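Local structure of carbon monoxide dehydrogenase (Thermococcus sp. AM4, 6T7J) at residues V372-N377 with A385-R390; P271-K276 with A336-Y341; P432-L437 with A536-V541. The protein probably catalyses the reversible oxidation of carbon monoxide to carbon dioxide at a nickel-iron-sulfur cluster, which lacks its nickel in this preparation. All coordinates share one frame; numbering follows the deposited sequence.

Interaction 1 of 3, residues V372-N377 with A385-R390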
ATOM      1  N   VAL A 372       3.016  16.776  21.924  1.00 49.85           N
ATOM      2  CA  VAL A 372       4.363  16.749  22.484  1.00 55.87           C
ATOM      3  C   VAL A 372       4.914  15.342  22.285  1.00 55.81           C
ATOM      4  O   VAL A 372       4.347  14.364  22.788  1.00 51.57           O
ATOM      5  CB  VAL A 372       4.381  17.165  23.965  1.00 56.12           C
ATOM      6  CG1 VAL A 372       4.181  18.667  24.090  1.00 69.69           C
ATOM      7  CG2 VAL A 372       3.311  16.438  24.752  1.00 54.22           C
ATOM      8  N   HIS A 373       6.006  15.235  21.533  1.00 57.45           N
ATOM      9  CA  HIS A 373       6.573  13.944  21.158  1.00 58.70           C
ATOM     10  C   HIS A 373       7.688  13.578  22.130  1.00 60.33           C
ATOM     11  O   HIS A 373       8.729  14.242  22.175  1.00 58.54           O
ATOM     12  CB  HIS A 373       7.090  13.970  19.722  1.00 52.28           C
ATOM     13  CG  HIS A 373       7.346  12.610  19.152  1.00 51.33           C
ATOM     14  ND1 HIS A 373       6.354  11.665  19.006  1.00 51.32           N
ATOM     15  CD2 HIS A 373       8.483  12.035  18.694  1.00 54.18           C
ATOM     16  CE1 HIS A 373       6.868  10.567  18.481  1.00 54.26           C
ATOM     17  NE2 HIS A 373       8.159  10.766  18.283  1.00 54.95           N
ATOM     18  N   ILE A 374       7.464  12.526  22.905  1.00 53.83           N
ATOM     19  CA  ILE A 374       8.489  11.930  23.758  1.00 54.53           C
ATOM     20  C   ILE A 374       8.677  10.507  23.243  1.00 53.95           C
ATOM     21  O   ILE A 374       7.945   9.586  23.617  1.00 56.09           O
ATOM     22  CB  ILE A 374       8.113  11.961  25.240  1.00 53.68           C
ATOM     23  CG1 ILE A 374       8.018  13.410  25.721  1.00 54.10           C
ATOM     24  CG2 ILE A 374       9.138  11.209  26.076  1.00 53.23           C
ATOM     25  CD1 ILE A 374       6.988  13.627  26.788  1.00 52.32           C
ATOM     26  N   GLU A 375       9.661  10.326  22.365  1.00 54.83           N
ATOM     27  CA  GLU A 375       9.793   9.081  21.621  1.00 54.40           C
ATOM     28  C   GLU A 375      10.180   7.933  22.543  1.00 54.31           C
ATOM     29  O   GLU A 375      11.125   8.040  23.331  1.00 52.78           O
ATOM     30  CB  GLU A 375      10.827   9.235  20.506  1.00 51.38           C
ATOM     31  CG  GLU A 375      10.740   8.167  19.432  1.00 49.36           C
ATOM     32  CD  GLU A 375      11.017   8.709  18.042  1.00 61.59           C
ATOM     33  OE1 GLU A 375      10.349   9.682  17.632  1.00 59.75           O
ATOM     34  OE2 GLU A 375      11.904   8.159  17.355  1.00 69.34           O
ATOM     35  N   PHE A 376       9.447   6.830  22.431  1.00 52.31           N
ATOM     36  CA  PHE A 376       9.668   5.654  23.257  1.00 61.09           C
ATOM     37  C   PHE A 376      10.600   4.680  22.549  1.00 55.74           C
ATOM     38  O   PHE A 376      10.502   4.479  21.334  1.00 57.65           O
ATOM     39  CB  PHE A 376       8.335   4.972  23.572  1.00 57.24           C
ATOM     40  CG  PHE A 376       8.423   3.916  24.637  1.00 57.35           C
ATOM     41  CD1 PHE A 376       8.394   4.261  25.979  1.00 61.37           C
ATOM     42  CD2 PHE A 376       8.520   2.577  24.296  1.00 61.21           C
ATOM     43  CE1 PHE A 376       8.465   3.291  26.961  1.00 55.26           C
ATOM     44  CE2 PHE A 376       8.593   1.601  25.273  1.00 61.20           C
ATOM     45  CZ  PHE A 376       8.562   1.960  26.607  1.00 62.27           C
ATOM     46  N   ASN A 377      11.510   4.086  23.316  1.00 58.28           N
ATOM     47  CA  ASN A 377      12.390   3.040  22.820  1.00 60.48           C
ATOM     48  C   ASN A 377      12.562   1.994  23.911  1.00 60.60           C
ATOM     49  O   ASN A 377      12.465   2.299  25.102  1.00 63.19           O
ATOM     50  CB  ASN A 377      13.751   3.594  22.377  1.00 61.16           C
ATOM     51  CG  ASN A 377      14.604   4.046  23.542  1.00 62.09           C
ATOM     52  OD1 ASN A 377      14.101   4.603  24.516  1.00 68.03           O
ATOM     53  ND2 ASN A 377      15.909   3.809  23.447  1.00 70.67           N
ATOM     54  N   ALA A 385       9.151   6.077  30.529  1.00 51.74           N
ATOM     55  CA  ALA A 385       7.860   5.954  31.199  1.00 50.62           C
ATOM     56  C   ALA A 385       7.803   6.817  32.456  1.00 53.33           C
ATOM     57  O   ALA A 385       6.788   7.478  32.720  1.00 50.56           O
ATOM     58  CB  ALA A 385       7.584   4.490  31.535  1.00 50.40           C
ATOM     59  N   LYS A 386       8.884   6.819  33.243  1.00 56.70           N
ATOM     60  CA  LYS A 386       8.959   7.686  34.416  1.00 58.57           C
ATOM     61  C   LYS A 386       8.807   9.147  34.022  1.00 54.17           C
ATOM     62  O   LYS A 386       8.044   9.893  34.644  1.00 49.87           O
ATOM     63  CB  LYS A 386      10.288   7.470  35.141  1.00 55.27           C
ATOM     64  CG  LYS A 386      10.321   6.294  36.097  1.00 61.58           C
ATOM     65  CD  LYS A 386      11.590   6.343  36.937  1.00 66.53           C
ATOM     66  CE  LYS A 386      11.698   5.156  37.878  1.00 64.63           C
ATOM     67  NZ  LYS A 386      12.735   5.394  38.921  1.00 65.58           N
ATOM     68  N   GLU A 387       9.536   9.571  32.988  1.00 53.47           N
ATOM     69  CA  GLU A 387       9.452  10.956  32.529  1.00 60.00           C
ATOM     70  C   GLU A 387       8.028  11.323  32.122  1.00 57.97           C
ATOM     71  O   GLU A 387       7.524  12.397  32.478  1.00 54.29           O
ATOM     72  CB  GLU A 387      10.429  11.156  31.370  1.00 55.05           C
ATOM     73  CG  GLU A 387      10.335  12.480  30.648  1.00 56.89           C
ATOM     74  CD  GLU A 387      11.126  12.472  29.350  1.00 67.42           C
ATOM     75  OE1 GLU A 387      11.639  11.394  28.975  1.00 62.21           O
ATOM     76  OE2 GLU A 387      11.235  13.537  28.706  1.00 69.27           O
ATOM     77  N   ILE A 388       7.356  10.427  31.396  1.00 54.52           N
ATOM     78  CA  ILE A 388       6.004  10.705  30.914  1.00 55.15           C
ATOM     79  C   ILE A 388       5.028  10.827  32.082  1.00 52.86           C
ATOM     80  O   ILE A 388       4.236  11.782  32.164  1.00 52.76           O
ATOM     81  CB  ILE A 388       5.572   9.611  29.921  1.00 51.33           C
ATOM     82  CG1 ILE A 388       6.278   9.799  28.576  1.00 47.30           C
ATOM     83  CG2 ILE A 388       4.067   9.598  29.755  1.00 47.63           C
ATOM     84  CD1 ILE A 388       6.281   8.558  27.709  1.00 48.35           C
ATOM     85  N   VAL A 389       5.062   9.853  32.998  1.00 50.52           N
ATOM     86  CA  VAL A 389       4.172   9.897  34.156  1.00 54.44           C
ATOM     87  C   VAL A 389       4.451  11.138  34.993  1.00 54.62           C
ATOM     88  O   VAL A 389       3.531  11.749  35.552  1.00 54.37           O
ATOM     89  CB  VAL A 389       4.307   8.607  34.987  1.00 51.07           C
ATOM     90  CG1 VAL A 389       3.406   8.664  36.205  1.00 52.78           C
ATOM     91  CG2 VAL A 389       3.968   7.390  34.140  1.00 54.99           C
ATOM     92  N   ARG A 390       5.723  11.543  35.078  1.00 56.13           N
ATOM     93  CA  ARG A 390       6.065  12.750  35.821  1.00 58.68           C
ATOM     94  C   ARG A 390       5.462  13.983  35.171  1.00 56.15           C
ATOM     95  O   ARG A 390       4.969  14.877  35.864  1.00 54.75           O
ATOM     96  CB  ARG A 390       7.584  12.893  35.927  1.00 56.90           C
ATOM     97  CG  ARG A 390       8.186  12.123  37.083  1.00 57.24           C
ATOM     98  CD  ARG A 390       9.590  12.578  37.413  1.00 63.36           C
ATOM     99  NE  ARG A 390      10.348  11.506  38.050  1.00 76.19           N
ATOM    100  CZ  ARG A 390      11.284  10.791  37.437  1.00 76.35           C
ATOM    101  NH1 ARG A 390      11.924   9.829  38.092  1.00 76.71           N
ATOM    102  NH2 ARG A 390      11.587  11.039  36.168  1.00 69.96           N
TER
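Ile374 reaches out from the chain just beyond the edge strand and sets one methyl, CG2, against the helix residue Ile388. CG1 of Ile374 stands beside the backbone N (chi1 -64°), which leaves CG2 anti to it and turned to the helix. There CG2 comes within 4.1 Å of Ile388 CG1, the inner link of that side chain. Ile388 is buried and meets both Ile374 and Ile338 with aliphatic carbons, which suits an isoleucine. CG2 of Ile374 also lies 3.8 Å from Glu387 OE1, the extended glutamate placing its carboxylate at the border of the apolar contact. Phe376 adds a looser flank: its CE1 is 4.6 Å from Ala385 N, at the start of the helix segment. A flat aromatic ring suits this position because it can lie beside the helix segment and still pack on Leu273. Behind Ile374, His373 NE2 donates to Glu375 OE1, almost in the imidazole plane, across the turn of the chain. Around the contact, strand 372-373 is one of the two outer strands, within this chain, of a parallel sheet and pairs with strand 358-361, while helix 381-395 returns beside it. Ile374 also touches Ile384 and Ile391 of that helix, and helix 271-281 meets Phe376 through Leu273 and Ala385 through Ile277 and Ile280.

Interaction 2 of 3, residues P271-K276 with A336-Y341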
ATOM      1  N   PRO A 271       1.193  -2.701  23.187  1.00 59.90           N
ATOM      2  CA  PRO A 271       1.362  -2.739  24.647  1.00 54.57           C
ATOM      3  C   PRO A 271       2.797  -2.587  25.124  1.00 55.32           C
ATOM      4  O   PRO A 271       3.004  -2.448  26.339  1.00 54.56           O
ATOM      5  CB  PRO A 271       0.810  -4.120  25.020  1.00 53.79           C
ATOM      6  CG  PRO A 271       1.070  -4.953  23.814  1.00 53.21           C
ATOM      7  CD  PRO A 271       0.894  -4.034  22.630  1.00 57.21           C
ATOM      8  N   ILE A 272       3.785  -2.607  24.218  1.00 58.01           N
ATOM      9  CA  ILE A 272       5.178  -2.393  24.611  1.00 52.02           C
ATOM     10  C   ILE A 272       5.303  -1.104  25.410  1.00 51.29           C
ATOM     11  O   ILE A 272       6.101  -1.007  26.352  1.00 54.86           O
ATOM     12  CB  ILE A 272       6.099  -2.367  23.372  1.00 53.92           C
ATOM     13  CG1 ILE A 272       5.905  -3.592  22.471  1.00 54.18           C
ATOM     14  CG2 ILE A 272       7.562  -2.248  23.786  1.00 60.57           C
ATOM     15  CD1 ILE A 272       5.618  -4.889  23.179  1.00 58.35           C
ATOM     16  N   LEU A 273       4.507  -0.099  25.051  1.00 51.73           N
ATOM     17  CA  LEU A 273       4.494   1.191  25.727  1.00 58.03           C
ATOM     18  C   LEU A 273       3.525   1.213  26.906  1.00 61.15           C
ATOM     19  O   LEU A 273       3.875   1.689  27.992  1.00 57.52           O
ATOM     20  CB  LEU A 273       4.129   2.290  24.724  1.00 58.29           C
ATOM     21  CG  LEU A 273       3.666   3.626  25.303  1.00 64.49           C
ATOM     22  CD1 LEU A 273       4.862   4.427  25.792  1.00 59.76           C
ATOM     23  CD2 LEU A 273       2.867   4.413  24.273  1.00 51.66           C
ATOM     24  N   SER A 274       2.312   0.689  26.708  1.00 57.78           N
ATOM     25  CA  SER A 274       1.257   0.866  27.701  1.00 55.23           C
ATOM     26  C   SER A 274       1.512   0.037  28.954  1.00 57.19           C
ATOM     27  O   SER A 274       1.200   0.482  30.063  1.00 52.37           O
ATOM     28  CB  SER A 274      -0.102   0.517  27.094  1.00 62.16           C
ATOM     29  OG  SER A 274      -0.179  -0.859  26.764  1.00 63.36           O
ATOM     30  N   THR A 275       2.069  -1.170  28.809  1.00 54.19           N
ATOM     31  CA  THR A 275       2.385  -1.959  29.997  1.00 54.99           C
ATOM     32  C   THR A 275       3.409  -1.242  30.869  1.00 54.75           C
ATOM     33  O   THR A 275       3.253  -1.167  32.096  1.00 54.65           O
ATOM     34  CB  THR A 275       2.897  -3.345  29.601  1.00 54.66           C
ATOM     35  OG1 THR A 275       4.027  -3.212  28.729  1.00 62.93           O
ATOM     36  CG2 THR A 275       1.806  -4.137  28.897  1.00 54.30           C
ATOM     37  N   LYS A 276       4.455  -0.692  30.248  1.00 53.91           N
ATOM     38  CA  LYS A 276       5.454   0.059  30.998  1.00 53.52           C
ATOM     39  C   LYS A 276       4.843   1.293  31.648  1.00 52.58           C
ATOM     40  O   LYS A 276       5.114   1.581  32.821  1.00 49.06           O
ATOM     41  CB  LYS A 276       6.611   0.453  30.082  1.00 53.04           C
ATOM     42  CG  LYS A 276       7.569  -0.684  29.775  1.00 53.12           C
ATOM     43  CD  LYS A 276       8.043  -1.357  31.049  1.00 58.33           C
ATOM     44  CE  LYS A 276       9.167  -2.330  30.763  1.00 55.41           C
ATOM     45  NZ  LYS A 276       9.655  -3.008  31.998  1.00 59.61           N
ATOM     46  N   ALA A 336      -2.970  13.737  30.962  1.00 47.33           N
ATOM     47  CA  ALA A 336      -2.196  13.366  29.789  1.00 50.64           C
ATOM     48  C   ALA A 336      -2.822  12.147  29.130  1.00 47.38           C
ATOM     49  O   ALA A 336      -3.303  11.235  29.816  1.00 46.35           O
ATOM     50  CB  ALA A 336      -0.734  13.079  30.155  1.00 44.04           C
ATOM     51  N   ILE A 337      -2.815  12.146  27.800  1.00 46.20           N
ATOM     52  CA  ILE A 337      -3.172  10.974  27.007  1.00 47.59           C
ATOM     53  C   ILE A 337      -1.942  10.577  26.197  1.00 48.02           C
ATOM     54  O   ILE A 337      -1.394  11.391  25.442  1.00 46.98           O
ATOM     55  CB  ILE A 337      -4.394  11.225  26.106  1.00 44.86           C
ATOM     56  CG1 ILE A 337      -4.681   9.998  25.237  1.00 45.65           C
ATOM     57  CG2 ILE A 337      -4.216  12.479  25.254  1.00 42.97           C
ATOM     58  CD1 ILE A 337      -6.115   9.918  24.749  1.00 43.18           C
ATOM     59  N   ILE A 338      -1.504   9.334  26.374  1.00 42.19           N
ATOM     60  CA  ILE A 338      -0.272   8.816  25.791  1.00 47.21           C
ATOM     61  C   ILE A 338      -0.658   7.893  24.647  1.00 47.45           C
ATOM     62  O   ILE A 338      -1.316   6.869  24.866  1.00 50.41           O
ATOM     63  CB  ILE A 338       0.572   8.064  26.832  1.00 51.42           C
ATOM     64  CG1 ILE A 338       0.516   8.770  28.189  1.00 42.45           C
ATOM     65  CG2 ILE A 338       2.007   7.900  26.348  1.00 46.99           C
ATOM     66  CD1 ILE A 338       1.007  10.194  28.156  1.00 47.96           C
ATOM     67  N   VAL A 339      -0.243   8.243  23.429  1.00 49.99           N
ATOM     68  CA  VAL A 339      -0.651   7.513  22.237  1.00 54.10           C
ATOM     69  C   VAL A 339       0.577   6.999  21.500  1.00 52.08           C
ATOM     70  O   VAL A 339       1.665   7.579  21.579  1.00 49.36           O
ATOM     71  CB  VAL A 339      -1.526   8.387  21.311  1.00 50.99           C
ATOM     72  CG1 VAL A 339      -2.752   8.884  22.062  1.00 46.11           C
ATOM     73  CG2 VAL A 339      -0.725   9.558  20.765  1.00 49.93           C
ATOM     74  N   ASP A 340       0.398   5.882  20.790  1.00 51.25           N
ATOM     75  CA  ASP A 340       1.436   5.378  19.898  1.00 50.34           C
ATOM     76  C   ASP A 340       0.984   5.499  18.445  1.00 49.16           C
ATOM     77  O   ASP A 340       1.412   6.421  17.745  1.00 57.61           O
ATOM     78  CB  ASP A 340       1.821   3.933  20.244  1.00 44.31           C
ATOM     79  CG  ASP A 340       0.621   3.048  20.534  1.00 52.64           C
ATOM     80  OD1 ASP A 340      -0.494   3.379  20.084  1.00 51.47           O
ATOM     81  OD2 ASP A 340       0.802   2.007  21.203  1.00 54.72           O
ATOM     82  N   TYR A 341       0.117   4.600  17.979  1.00 50.12           N
ATOM     83  CA  TYR A 341      -0.408   4.720  16.624  1.00 51.29           C
ATOM     84  C   TYR A 341      -1.744   3.994  16.512  1.00 50.31           C
ATOM     85  O   TYR A 341      -2.165   3.272  17.419  1.00 47.43           O
ATOM     86  CB  TYR A 341       0.589   4.197  15.578  1.00 51.36           C
ATOM     87  CG  TYR A 341       1.246   2.862  15.875  1.00 54.18           C
ATOM     88  CD1 TYR A 341       0.493   1.742  16.204  1.00 52.78           C
ATOM     89  CD2 TYR A 341       2.626   2.719  15.787  1.00 52.15           C
ATOM     90  CE1 TYR A 341       1.098   0.523  16.459  1.00 51.70           C
ATOM     91  CE2 TYR A 341       3.238   1.507  16.038  1.00 50.42           C
ATOM     92  CZ  TYR A 341       2.471   0.413  16.374  1.00 50.19           C
ATOM     93  OH  TYR A 341       3.083  -0.792  16.625  1.00 53.10           O
TER
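In a Rossmann-like parallel sheet, the helix that follows the central strand 261-268 packs here over the C-terminal end of the neighbouring strand 336-339, close to the cluster site. Leu273 supplies the helix side of the contact. With CG anti to the backbone N (chi1 163°), the side chain stretches off the first turn and delivers its CD2 methyl to the strand. CD2 lies 4.1 Å from Ile338 CG2, the leucine lying across the isoleucine, and 4.2 Å from Asp340 CB. A leucine suits the place because one long branched chain can touch both an aliphatic residue and the methylene of an acid. The Asp340 carboxylate turns to other work: OD1 accepts from His269 N and Tyr341 N, and OD2 from Asn270 N, so three backbone N-H groups probably offset the buried carboxylate. Since His269 lines the pocket of the broken cluster, Asp340 probably helps to set the position of this first-shell residue. Pro271, which has no N-H to give, fits the start of the helix, and its O receives both Thr275 N and Thr275 OG1, the latter at 2.7 Å, from opposite faces of its plane. His202 of the second subunit meets the Tyr341 ring edge to face. Strands 261-268 and 358-361 enclose strand 336-339 within the sheet, and helix 81-115 packs on Pro271, Ile272 and Tyr341.

Interaction 3 of 3, residues P432-L437 with A536-V541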
ATOM      1  N   PRO A 432     -16.292 -30.509  27.366  1.00 58.04           N
ATOM      2  CA  PRO A 432     -17.593 -30.028  27.871  1.00 55.09           C
ATOM      3  C   PRO A 432     -18.300 -29.054  26.940  1.00 61.68           C
ATOM      4  O   PRO A 432     -19.513 -29.186  26.727  1.00 65.56           O
ATOM      5  CB  PRO A 432     -17.234 -29.376  29.216  1.00 54.16           C
ATOM      6  CG  PRO A 432     -15.752 -29.237  29.219  1.00 60.82           C
ATOM      7  CD  PRO A 432     -15.229 -30.336  28.370  1.00 60.07           C
ATOM      8  N   LEU A 433     -17.587 -28.077  26.373  1.00 64.91           N
ATOM      9  CA  LEU A 433     -18.239 -27.151  25.449  1.00 62.39           C
ATOM     10  C   LEU A 433     -18.647 -27.843  24.152  1.00 61.14           C
ATOM     11  O   LEU A 433     -19.680 -27.500  23.567  1.00 61.06           O
ATOM     12  CB  LEU A 433     -17.329 -25.962  25.146  1.00 63.58           C
ATOM     13  CG  LEU A 433     -17.906 -24.957  24.145  1.00 61.39           C
ATOM     14  CD1 LEU A 433     -17.886 -23.541  24.701  1.00 61.34           C
ATOM     15  CD2 LEU A 433     -17.158 -25.030  22.825  1.00 61.84           C
ATOM     16  N   ILE A 434     -17.856 -28.811  23.689  1.00 57.70           N
ATOM     17  CA  ILE A 434     -18.243 -29.578  22.509  1.00 59.22           C
ATOM     18  C   ILE A 434     -19.529 -30.351  22.777  1.00 64.23           C
ATOM     19  O   ILE A 434     -20.423 -30.419  21.924  1.00 59.30           O
ATOM     20  CB  ILE A 434     -17.092 -30.508  22.084  1.00 59.07           C
ATOM     21  CG1 ILE A 434     -15.981 -29.695  21.421  1.00 61.05           C
ATOM     22  CG2 ILE A 434     -17.599 -31.602  21.156  1.00 65.85           C
ATOM     23  CD1 ILE A 434     -15.041 -30.521  20.586  1.00 64.81           C
ATOM     24  N   ASN A 435     -19.650 -30.932  23.973  1.00 66.77           N
ATOM     25  CA  ASN A 435     -20.884 -31.618  24.343  1.00 63.19           C
ATOM     26  C   ASN A 435     -22.049 -30.643  24.422  1.00 65.42           C
ATOM     27  O   ASN A 435     -23.170 -30.971  24.019  1.00 66.97           O
ATOM     28  CB  ASN A 435     -20.706 -32.344  25.676  1.00 63.95           C
ATOM     29  CG  ASN A 435     -19.630 -33.411  25.624  1.00 66.33           C
ATOM     30  OD1 ASN A 435     -18.850 -33.567  26.565  1.00 62.26           O
ATOM     31  ND2 ASN A 435     -19.582 -34.153  24.521  1.00 55.07           N
ATOM     32  N   ALA A 436     -21.805 -29.439  24.947  1.00 64.39           N
ATOM     33  CA  ALA A 436     -22.862 -28.434  25.013  1.00 60.69           C
ATOM     34  C   ALA A 436     -23.310 -27.999  23.624  1.00 62.38           C
ATOM     35  O   ALA A 436     -24.491 -27.695  23.416  1.00 58.12           O
ATOM     36  CB  ALA A 436     -22.389 -27.226  25.817  1.00 59.90           C
ATOM     37  N   LEU A 437     -22.382 -27.947  22.667  1.00 64.29           N
ATOM     38  CA  LEU A 437     -22.751 -27.613  21.295  1.00 62.13           C
ATOM     39  C   LEU A 437     -23.513 -28.758  20.639  1.00 66.38           C
ATOM     40  O   LEU A 437     -24.458 -28.526  19.876  1.00 63.98           O
ATOM     41  CB  LEU A 437     -21.506 -27.266  20.481  1.00 61.51           C
ATOM     42  CG  LEU A 437     -20.796 -25.944  20.788  1.00 63.28           C
ATOM     43  CD1 LEU A 437     -19.417 -25.925  20.150  1.00 58.20           C
ATOM     44  CD2 LEU A 437     -21.622 -24.761  20.311  1.00 61.12           C
ATOM     45  N   ALA A 536     -12.999 -27.004  15.246  1.00 54.37           N
ATOM     46  CA  ALA A 536     -13.045 -27.731  13.985  1.00 53.30           C
ATOM     47  C   ALA A 536     -12.124 -28.946  14.005  1.00 58.68           C
ATOM     48  O   ALA A 536     -12.482 -30.014  13.497  1.00 59.32           O
ATOM     49  CB  ALA A 536     -12.678 -26.792  12.836  1.00 53.69           C
ATOM     50  N   ASP A 537     -10.945 -28.815  14.619  1.00 59.35           N
ATOM     51  CA  ASP A 537     -10.018 -29.941  14.632  1.00 57.47           C
ATOM     52  C   ASP A 537     -10.478 -31.021  15.602  1.00 59.59           C
ATOM     53  O   ASP A 537     -10.319 -32.217  15.330  1.00 59.48           O
ATOM     54  CB  ASP A 537      -8.609 -29.463  14.978  1.00 61.03           C
ATOM     55  CG  ASP A 537      -7.757 -29.230  13.746  1.00 66.76           C
ATOM     56  OD1 ASP A 537      -8.124 -29.743  12.666  1.00 60.72           O
ATOM     57  OD2 ASP A 537      -6.727 -28.531  13.854  1.00 64.55           O
ATOM     58  N   ALA A 538     -11.060 -30.622  16.735  1.00 55.80           N
ATOM     59  CA  ALA A 538     -11.510 -31.613  17.704  1.00 55.79           C
ATOM     60  C   ALA A 538     -12.662 -32.443  17.157  1.00 56.86           C
ATOM     61  O   ALA A 538     -12.779 -33.630  17.480  1.00 50.24           O
ATOM     62  CB  ALA A 538     -11.912 -30.925  19.007  1.00 47.92           C
ATOM     63  N   LEU A 539     -13.505 -31.845  16.317  1.00 55.93           N
ATOM     64  CA  LEU A 539     -14.660 -32.521  15.748  1.00 53.34           C
ATOM     65  C   LEU A 539     -14.359 -33.194  14.413  1.00 58.86           C
ATOM     66  O   LEU A 539     -15.270 -33.773  13.812  1.00 58.49           O
ATOM     67  CB  LEU A 539     -15.816 -31.526  15.582  1.00 52.99           C
ATOM     68  CG  LEU A 539     -16.308 -30.858  16.872  1.00 60.07           C
ATOM     69  CD1 LEU A 539     -16.859 -29.465  16.603  1.00 57.96           C
ATOM     70  CD2 LEU A 539     -17.355 -31.717  17.558  1.00 58.95           C
ATOM     71  N   GLY A 540     -13.110 -33.147  13.946  1.00 54.18           N
ATOM     72  CA  GLY A 540     -12.749 -33.724  12.663  1.00 59.04           C
ATOM     73  C   GLY A 540     -13.450 -33.024  11.517  1.00 59.45           C
ATOM     74  O   GLY A 540     -13.975 -33.665  10.601  1.00 62.67           O
ATOM     75  N   VAL A 541     -13.430 -31.693  11.557  1.00 57.96           N
ATOM     76  CA  VAL A 541     -14.363 -30.860  10.810  1.00 62.32           C
ATOM     77  C   VAL A 541     -13.612 -29.612  10.349  1.00 63.80           C
ATOM     78  O   VAL A 541     -12.594 -29.238  10.932  1.00 59.17           O
ATOM     79  CB  VAL A 541     -15.587 -30.550  11.716  1.00 56.72           C
ATOM     80  CG1 VAL A 541     -16.275 -29.268  11.351  1.00 55.05           C
ATOM     81  CG2 VAL A 541     -16.581 -31.701  11.691  1.00 56.96           C
TER
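Ile434 of helix 431-439 meets the end of helix 525-538 at a Schellman motif, the turn by which that helix stops. Both branches of the isoleucine are used. CD1, at the end of the longer branch, comes to 3.5 Å from Ala538 CB and 3.9 Å from Leu539 CG; the shorter branch, CG2, lies 3.6 Å from Leu539 CD2. The two larger side chains run antiparallel, side by side, which places CG2 and CD1 of Ile434 along the end of Leu539. In Leu539, CG stands beside the backbone N (chi1 -60°), and this brings CD2 alongside Ile434. The residue types fit: alanine, with its single methyl, lets the tip of Ile434 come close to the helix end, while leucine covers the flank.

Further out, Leu535, one turn back on helix 525-538, touches Ile434, Leu433 and Leu437, continuing the apolar seam between the helices. Leu437 O accepts from Arg625 NH2, linking this helix to 610-627 near the C-terminus. In the second parallel sheet of the chain, the contact joins the helix that leads into the first strand, 444-448, with the one that connects strand 516-518 to strand 548-552. The turn helps to position Ala538 and Leu539: Gly540 takes a positive phi of 64°, easy for a residue without a side chain. Two backbone bonds reach back into the last turn, a longer one from Gly540 N to Asp537 O at 3.3 Å and a shorter one from Val541 N to Ala536 O at 2.7 Å.

In the fold
Interactions 1 and 2 form one continuous patch on the first parallel sheet, their centres about 9 Å apart. Two pairs of side chains stitch them together: Ile388 CG2 lies 3.5 Å from Ile338 CD1, and Phe376 CD1 is equally close to Leu273 CD1. Interaction 2 is nearer the active site, the side chain of Asp340 being about 9 Å from the broken cluster, whereas interaction 1 extends the same core outward to the edge strand. Interaction 3 belongs to the second sheet of the chain, on the opposite side of its centre. It is centred about 47 Å from the centre of interaction 1 and 39 Å from that of interaction 2, and touches neither.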